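Local atomic coordinates of streptomycin 3''-adenylyltransferase (Enterococcus faecalis, PDB entry 6SXJ), a protein that transfers the AMP group of ATP to the 9-hydroxyl of spectinomycin, releasing diphosphate and making the bacterium resistant to this antibiotic but not to streptomycin. Residues S213-I222 / N240-R251. Numbering follows the deposited sequence.
Sequences SSPLEHRERI and NVNLTINYLNNR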
loop_
_atom_site.group_PDB
_atom_site.type_symbol
_atom_site.label_atom_id
_atom_site.label_comp_id
_atom_site.label_asym_id
_atom_site.label_seq_id
_atom_site.Cartn_x
_atom_site.Cartn_y
_atom_site.Cartn_z
ATOM N N SER A 213 -15.598 17.104 -8.316
ATOM C CA SER A 213 -14.987 18.016 -9.270
ATOM C C SER A 213 -14.992 17.473 -10.693
ATOM O O SER A 213 -14.242 17.980 -11.540
ATOM C CB SER A 213 -13.551 18.317 -8.843
ATOM O OG SER A 213 -12.882 17.117 -8.489
ATOM N N SER A 214 -15.826 16.472 -10.980
ATOM C CA SER A 214 -15.745 15.733 -12.233
ATOM C C SER A 214 -17.069 15.758 -12.991
ATOM O O SER A 214 -18.140 15.775 -12.379
ATOM C CB SER A 214 -15.345 14.276 -11.962
ATOM O OG SER A 214 -13.988 14.190 -11.554
ATOM N N PRO A 215 -17.024 15.754 -14.328
ATOM C CA PRO A 215 -18.273 15.763 -15.103
ATOM C C PRO A 215 -19.172 14.593 -14.743
ATOM O O PRO A 215 -18.708 13.489 -14.444
ATOM C CB PRO A 215 -17.789 15.677 -16.555
ATOM C CG PRO A 215 -16.422 16.286 -16.525
ATOM C CD PRO A 215 -15.839 15.879 -15.193
ATOM N N LEU A 216 -20.482 14.849 -14.798
ATOM C CA LEU A 216 -21.484 13.926 -14.274
ATOM C C LEU A 216 -21.198 12.469 -14.623
ATOM O O LEU A 216 -21.123 11.611 -13.735
ATOM C CB LEU A 216 -22.870 14.329 -14.798
ATOM C CG LEU A 216 -24.014 13.348 -14.525
ATOM C CD1 LEU A 216 -24.368 13.357 -13.032
ATOM C CD2 LEU A 216 -25.238 13.670 -15.373
ATOM N N GLU A 217 -21.067 12.166 -15.919
ATOM C CA GLU A 217 -20.891 10.776 -16.333
ATOM C C GLU A 217 -19.735 10.124 -15.585
ATOM O O GLU A 217 -19.825 8.961 -15.173
ATOM C CB GLU A 217 -20.672 10.702 -17.848
ATOM C CG GLU A 217 -19.319 11.194 -18.349
ATOM C CD GLU A 217 -19.052 10.762 -19.795
ATOM O OE1 GLU A 217 -18.581 11.594 -20.607
ATOM O OE2 GLU A 217 -19.322 9.586 -20.116
ATOM N N HIS A 218 -18.644 10.866 -15.391
ATOM C CA HIS A 218 -17.490 10.339 -14.677
ATOM C C HIS A 218 -17.753 10.277 -13.176
ATOM O O HIS A 218 -17.376 9.303 -12.519
ATOM C CB HIS A 218 -16.261 11.200 -14.971
ATOM C CG HIS A 218 -15.871 11.221 -16.418
ATOM N ND1 HIS A 218 -15.895 10.094 -17.215
ATOM C CD2 HIS A 218 -15.447 12.231 -17.211
ATOM C CE1 HIS A 218 -15.507 10.412 -18.435
ATOM N NE2 HIS A 218 -15.228 11.703 -18.459
ATOM N N ARG A 219 -18.406 11.300 -12.621
ATOM C CA ARG A 219 -18.786 11.259 -11.213
ATOM C C ARG A 219 -19.673 10.055 -10.921
ATOM O O ARG A 219 -19.421 9.298 -9.978
ATOM C CB ARG A 219 -19.501 12.551 -10.831
ATOM C CG ARG A 219 -20.407 12.407 -9.621
ATOM C CD ARG A 219 -20.688 13.758 -9.002
ATOM N NE ARG A 219 -21.793 14.451 -9.659
ATOM C CZ ARG A 219 -21.683 15.622 -10.279
ATOM N NH1 ARG A 219 -20.511 16.243 -10.342
ATOM N NH2 ARG A 219 -22.752 16.170 -10.841
ATOM N N GLU A 220 -20.723 9.866 -11.722
ATOM C CA GLU A 220 -21.580 8.696 -11.562
ATOM C C GLU A 220 -20.749 7.421 -11.432
ATOM O O GLU A 220 -20.948 6.630 -10.503
ATOM C CB GLU A 220 -22.546 8.589 -12.749
ATOM C CG GLU A 220 -23.831 9.402 -12.611
ATOM C CD GLU A 220 -24.664 9.416 -13.892
ATOM O OE1 GLU A 220 -25.228 10.481 -14.228
ATOM O OE2 GLU A 220 -24.752 8.365 -14.566
ATOM N N ARG A 221 -19.795 7.212 -12.348
ATOM C CA ARG A 221 -19.005 5.981 -12.314
ATOM C C ARG A 221 -18.038 5.961 -11.132
ATOM O O ARG A 221 -17.791 4.895 -10.553
ATOM C CB ARG A 221 -18.249 5.806 -13.637
ATOM C CG ARG A 221 -19.120 5.287 -14.785
ATOM C CD ARG A 221 -18.309 4.940 -16.029
ATOM N NE ARG A 221 -17.867 6.124 -16.765
ATOM C CZ ARG A 221 -18.505 6.642 -17.815
ATOM N NH1 ARG A 221 -19.625 6.086 -18.259
ATOM N NH2 ARG A 221 -18.027 7.719 -18.423
ATOM N N ILE A 222 -17.493 7.117 -10.753
ATOM C CA ILE A 222 -16.565 7.164 -9.629
ATOM C C ILE A 222 -17.278 6.799 -8.333
ATOM O O ILE A 222 -16.735 6.072 -7.489
ATOM C CB ILE A 222 -15.904 8.553 -9.541
ATOM C CG1 ILE A 222 -14.917 8.742 -10.702
ATOM C CG2 ILE A 222 -15.205 8.717 -8.194
ATOM C CD1 ILE A 222 -14.198 10.089 -10.713
ATOM N N ASN A 240 -18.996 2.137 -18.840
ATOM C CA ASN A 240 -17.929 2.604 -19.726
ATOM C C ASN A 240 -16.762 3.123 -18.884
ATOM O O ASN A 240 -16.508 4.324 -18.762
ATOM C CB ASN A 240 -18.462 3.667 -20.676
ATOM C CG ASN A 240 -19.310 3.077 -21.781
ATOM O OD1 ASN A 240 -19.036 1.977 -22.269
ATOM N ND2 ASN A 240 -20.348 3.799 -22.177
ATOM N N VAL A 241 -16.044 2.167 -18.289
ATOM C CA VAL A 241 -14.933 2.514 -17.410
ATOM C C VAL A 241 -13.807 3.170 -18.193
ATOM O O VAL A 241 -13.040 3.972 -17.644
ATOM C CB VAL A 241 -14.438 1.256 -16.670
ATOM C CG1 VAL A 241 -13.219 1.585 -15.822
ATOM C CG2 VAL A 241 -15.554 0.662 -15.813
ATOM N N ASN A 242 -13.663 2.815 -19.471
ATOM C CA ASN A 242 -12.586 3.382 -20.272
ATOM C C ASN A 242 -12.626 4.906 -20.242
ATOM O O ASN A 242 -11.587 5.559 -20.088
ATOM C CB ASN A 242 -12.684 2.858 -21.706
ATOM C CG ASN A 242 -14.100 2.888 -22.243
ATOM O OD1 ASN A 242 -15.031 2.393 -21.603
ATOM N ND2 ASN A 242 -14.271 3.475 -23.426
ATOM N N LEU A 243 -13.819 5.490 -20.360
ATOM C CA LEU A 243 -13.931 6.943 -20.464
ATOM C C LEU A 243 -13.442 7.635 -19.201
ATOM O O LEU A 243 -12.711 8.631 -19.264
ATOM C CB LEU A 243 -15.382 7.326 -20.755
ATOM C CG LEU A 243 -15.984 6.571 -21.937
ATOM C CD1 LEU A 243 -17.432 6.930 -22.155
ATOM C CD2 LEU A 243 -15.164 6.853 -23.190
ATOM N N THR A 244 -13.855 7.134 -18.038
ATOM C CA THR A 244 -13.447 7.775 -16.792
ATOM C C THR A 244 -11.958 7.581 -16.538
ATOM O O THR A 244 -11.270 8.508 -16.099
ATOM C CB THR A 244 -14.272 7.224 -15.628
ATOM O OG1 THR A 244 -15.653 7.559 -15.813
ATOM C CG2 THR A 244 -13.791 7.798 -14.320
ATOM N N ILE A 245 -11.444 6.374 -16.793
ATOM C CA ILE A 245 -10.002 6.151 -16.710
ATOM C C ILE A 245 -9.271 7.186 -17.555
ATOM O O ILE A 245 -8.326 7.845 -17.096
ATOM C CB ILE A 245 -9.660 4.716 -17.155
ATOM C CG1 ILE A 245 -10.262 3.693 -16.184
ATOM C CG2 ILE A 245 -8.155 4.526 -17.262
ATOM C CD1 ILE A 245 -9.387 3.402 -14.981
ATOM N N ASN A 246 -9.699 7.340 -18.813
ATOM C CA ASN A 246 -9.106 8.346 -19.686
ATOM C C ASN A 246 -9.237 9.734 -19.072
ATOM O O ASN A 246 -8.263 10.492 -19.005
ATOM C CB ASN A 246 -9.772 8.299 -21.063
ATOM C CG ASN A 246 -9.418 7.044 -21.837
ATOM O OD1 ASN A 246 -8.452 6.351 -21.506
ATOM N ND2 ASN A 246 -10.203 6.740 -22.872
ATOM N N TYR A 247 -10.437 10.071 -18.596
ATOM C CA TYR A 247 -10.646 11.372 -17.972
ATOM C C TYR A 247 -9.704 11.577 -16.790
ATOM O O TYR A 247 -9.018 12.603 -16.692
ATOM C CB TYR A 247 -12.097 11.505 -17.512
ATOM C CG TYR A 247 -12.288 12.636 -16.526
ATOM C CD1 TYR A 247 -12.269 13.955 -16.959
ATOM C CD2 TYR A 247 -12.461 12.391 -15.164
ATOM C CE1 TYR A 247 -12.426 14.999 -16.078
ATOM C CE2 TYR A 247 -12.627 13.438 -14.270
ATOM C CZ TYR A 247 -12.606 14.742 -14.737
ATOM O OH TYR A 247 -12.764 15.803 -13.873
ATOM N N LEU A 248 -9.675 10.614 -15.865
ATOM C CA LEU A 248 -8.833 10.753 -14.682
ATOM C C LEU A 248 -7.360 10.822 -15.058
ATOM O O LEU A 248 -6.590 11.578 -14.454
ATOM C CB LEU A 248 -9.084 9.585 -13.729
ATOM C CG LEU A 248 -10.494 9.546 -13.137
ATOM C CD1 LEU A 248 -10.729 8.285 -12.332
ATOM C CD2 LEU A 248 -10.689 10.792 -12.292
ATOM N N ASN A 249 -6.947 10.024 -16.045
ATOM C CA ASN A 249 -5.547 10.027 -16.455
ATOM C C ASN A 249 -5.155 11.378 -17.043
ATOM O O ASN A 249 -4.132 11.963 -16.666
ATOM C CB ASN A 249 -5.302 8.903 -17.464
ATOM C CG ASN A 249 -3.829 8.688 -17.747
ATOM O OD1 ASN A 249 -3.015 8.604 -16.831
ATOM N ND2 ASN A 249 -3.481 8.603 -19.023
ATOM N N ASN A 250 -5.954 11.892 -17.979
ATOM C CA ASN A 250 -5.647 13.192 -18.564
ATOM C C ASN A 250 -5.663 14.284 -17.499
ATOM O O ASN A 250 -4.734 15.093 -17.413
ATOM C CB ASN A 250 -6.629 13.497 -19.694
ATOM C CG ASN A 250 -6.331 12.689 -20.957
ATOM O OD1 ASN A 250 -7.213 12.023 -21.505
ATOM N ND2 ASN A 250 -5.082 12.741 -21.417
ATOM N N ARG A 251 -6.706 14.311 -16.664
ATOM C CA ARG A 251 -6.720 15.229 -15.526
ATOM C C ARG A 251 -5.428 15.127 -14.723
ATOM O O ARG A 251 -4.854 16.144 -14.316
ATOM C CB ARG A 251 -7.929 14.923 -14.642
ATOM C CG ARG A 251 -8.260 15.948 -13.574
ATOM C CD ARG A 251 -9.254 15.334 -12.594
ATOM N NE ARG A 251 -10.184 16.293 -12.010
ATOM C CZ ARG A 251 -9.832 17.245 -11.153
ATOM N NH1 ARG A 251 -8.563 17.379 -10.792
ATOM N NH2 ARG A 251 -10.750 18.068 -10.663
#
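His218 and Arg221 meet Thr244 and Tyr247 where two helices of the all-helical C-terminal domain of this adenylyltransferase pack at a steep angle. The short axes of 216-222 and 241-251 cross at -106°, 9.5 Å apart. Tyr247 can be followed outward. Tyr247 CB lies over one face of the His218 imidazole, 3.5 Å from the ring centroid, in a CH-pi contact. His218 CD2 in turn lies over the rim of the phenol face, 3.3 Å from Tyr247 CG. The two rings are nearly parallel but slid apart and barely overlap. CG is anti to the backbone N (chi1 164°), which sends the phenol along the partner segment toward its N-terminal end. CD1 and CD2 both stay near His218 CD2. CE1 and CZ meet CD of Pro215, the N-cap residue of that helix, and Ser214 OG lies at the ring edge by CE2. The hydroxyl OH donates to Ser214 OG and accepts from Arg251 NE. Ser214 OG is also bonded to Val210 O, so a short polar chain runs from helix 241-251 through Ser214 to helix 203-212. On the other face of the imidazole lies Glu217 CG. Deeper in, Ile222 CD1 touches Leu248 CD2, and both side chains reach helix 181-196. Glu217 OE2 forms a salt bridge with Arg221 NH2. Two bonds grip the buried Thr244 OG1: His218 ND1 sits 2.9 Å from it, and Arg221 NE donates to it almost straight (173°) in the guanidinium plane, at 2.8 Å from NE to OG1.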